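Side-chain contact in arginyl-tRNA synthetase, putative (Plasmodium falciparum, PDB 5JLD), which probably catalyses the ATP-dependent attachment of L-arginine to its cognate tRNA, as a class I aminoacyl-tRNA synthetase: residues 414-417 / 418-422. Residues are numbered along the deposited sequence; the frame is centred on the assembly and turned at random.
Sequences RDLL and QRIET
Four i-to-i+4 backbone hydrogen bonds join residues 414-417 to residues 418-421: Gln418 N donates a hydrogen bond to Arg414 O, 2.9 Å away, and Arg419 N, Ile420 N and Glu421 N repeat the step to Asp415 O, Leu416 O and Leu417 O. The straightest is Gln418 N-H to Arg414 O, at 159°, while Arg419 N also leans weakly on Leu416 O. Arg419 folds back toward the preceding turn of the helix. Its CG stands beside its own backbone N (chi1 -74°), and a bend at chi3 (-61°) lays the guanidinium over that turn; Leu416 CA and Asp415 O lie over the same face, both toward its rim, Leu416 CA 3.6 Å above the plane. Arg419 NH2 meets Leu416 CD1 at 3.7 Å, the two side chains crossing nearly at right angles, and is hydrogen-bonded to Tyr481 OH. A long, flexible arginine suits this place, since its aliphatic part packs on the backbone while its charged end reaches a polar partner. This is the C-terminal part of helix 401-420 of the class I catalytic domain; Tyr481 lies on helix 476-492, so the bond ties these two helices. Asp415 OD2, 5.3 Å from Arg419 NH1, may attract it weakly. Leu416, branched and apolar, suits a buried position: its CD1 approaches Ile420 CD1 loosely at 4.4 Å, and the leucine packs against Leu439 and Leu443 of helix 436-453.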
loop_
_atom_site.group_PDB
_atom_site.type_symbol
_atom_site.label_atom_id
_atom_site.label_comp_id
_atom_site.label_asym_id
_atom_site.label_seq_id
_atom_site.Cartn_x
_atom_site.Cartn_y
_atom_site.Cartn_z
ATOM N N ARG A 414 -2.047 2.855 29.525
ATOM C CA ARG A 414 -2.894 3.618 30.447
ATOM C C ARG A 414 -4.385 3.393 30.163
ATOM O O ARG A 414 -5.167 3.007 31.058
ATOM C CB ARG A 414 -2.549 5.110 30.356
ATOM C CG ARG A 414 -3.564 6.050 30.987
ATOM C CD ARG A 414 -3.124 7.504 30.828
ATOM N NE ARG A 414 -4.186 8.347 30.285
ATOM C CZ ARG A 414 -3.980 9.508 29.669
ATOM N NH1 ARG A 414 -2.745 9.968 29.507
ATOM N NH2 ARG A 414 -5.010 10.206 29.208
ATOM N N ASP A 415 -4.777 3.620 28.912
ATOM C CA ASP A 415 -6.174 3.435 28.540
ATOM C C ASP A 415 -6.621 1.994 28.804
ATOM O O ASP A 415 -7.721 1.755 29.320
ATOM C CB ASP A 415 -6.391 3.810 27.076
ATOM C CG ASP A 415 -5.940 5.230 26.771
ATOM O OD1 ASP A 415 -5.998 6.086 27.684
ATOM O OD2 ASP A 415 -5.521 5.488 25.622
ATOM N N LEU A 416 -5.740 1.048 28.486
ATOM C CA LEU A 416 -6.021 -0.377 28.627
ATOM C C LEU A 416 -6.269 -0.792 30.078
ATOM O O LEU A 416 -7.297 -1.382 30.379
ATOM C CB LEU A 416 -4.880 -1.207 28.035
ATOM C CG LEU A 416 -5.006 -2.728 28.160
ATOM C CD1 LEU A 416 -6.323 -3.206 27.574
ATOM C CD2 LEU A 416 -3.842 -3.433 27.486
ATOM N N LEU A 417 -5.325 -0.493 30.965
ATOM C CA LEU A 417 -5.482 -0.783 32.387
ATOM C C LEU A 417 -6.720 -0.093 32.942
ATOM O O LEU A 417 -7.468 -0.679 33.736
ATOM C CB LEU A 417 -4.246 -0.346 33.177
ATOM C CG LEU A 417 -2.943 -1.138 33.028
ATOM C CD1 LEU A 417 -1.770 -0.316 33.525
ATOM C CD2 LEU A 417 -3.022 -2.452 33.798
ATOM N N GLN A 418 -6.938 1.150 32.513
ATOM C CA GLN A 418 -8.116 1.892 32.950
ATOM C C GLN A 418 -9.403 1.171 32.523
ATOM O O GLN A 418 -10.402 1.194 33.244
ATOM C CB GLN A 418 -8.064 3.326 32.406
ATOM C CG GLN A 418 -9.274 4.188 32.712
ATOM C CD GLN A 418 -10.409 3.957 31.737
ATOM O OE1 GLN A 418 -10.182 3.762 30.542
ATOM N NE2 GLN A 418 -11.638 3.955 32.245
ATOM N N ARG A 419 -9.375 0.524 31.360
ATOM C CA ARG A 419 -10.529 -0.245 30.888
ATOM C C ARG A 419 -10.697 -1.547 31.669
ATOM O O ARG A 419 -11.815 -1.941 32.005
ATOM C CB ARG A 419 -10.404 -0.556 29.395
ATOM C CG ARG A 419 -10.663 0.630 28.482
ATOM C CD ARG A 419 -10.844 0.183 27.044
ATOM N NE ARG A 419 -9.658 -0.494 26.536
ATOM C CZ ARG A 419 -8.737 0.089 25.779
ATOM N NH1 ARG A 419 -8.870 1.364 25.441
ATOM N NH2 ARG A 419 -7.686 -0.603 25.354
ATOM N N ILE A 420 -9.579 -2.209 31.953
ATOM C CA ILE A 420 -9.586 -3.473 32.685
ATOM C C ILE A 420 -10.124 -3.280 34.103
ATOM O O ILE A 420 -10.819 -4.150 34.635
ATOM C CB ILE A 420 -8.171 -4.095 32.727
ATOM C CG1 ILE A 420 -7.866 -4.791 31.399
ATOM C CG2 ILE A 420 -8.040 -5.102 33.854
ATOM C CD1 ILE A 420 -6.486 -5.425 31.336
ATOM N N GLU A 421 -9.816 -2.121 34.686
ATOM C CA GLU A 421 -10.281 -1.730 36.021
ATOM C C GLU A 421 -11.744 -2.093 36.307
ATOM O O GLU A 421 -12.109 -2.398 37.443
ATOM C CB GLU A 421 -10.075 -0.222 36.200
ATOM C CG GLU A 421 -10.444 0.325 37.559
ATOM C CD GLU A 421 -9.668 1.584 37.890
ATOM O OE1 GLU A 421 -9.392 2.367 36.953
ATOM O OE2 GLU A 421 -9.340 1.797 39.080
ATOM N N THR A 422 -12.570 -2.072 35.264
ATOM C CA THR A 422 -13.975 -2.438 35.378
ATOM C C THR A 422 -14.253 -3.791 34.715
ATOM O O THR A 422 -14.350 -4.823 35.382
ATOM C CB THR A 422 -14.869 -1.370 34.741
ATOM O OG1 THR A 422 -15.049 -1.668 33.352
ATOM C CG2 THR A 422 -14.230 0.003 34.882
#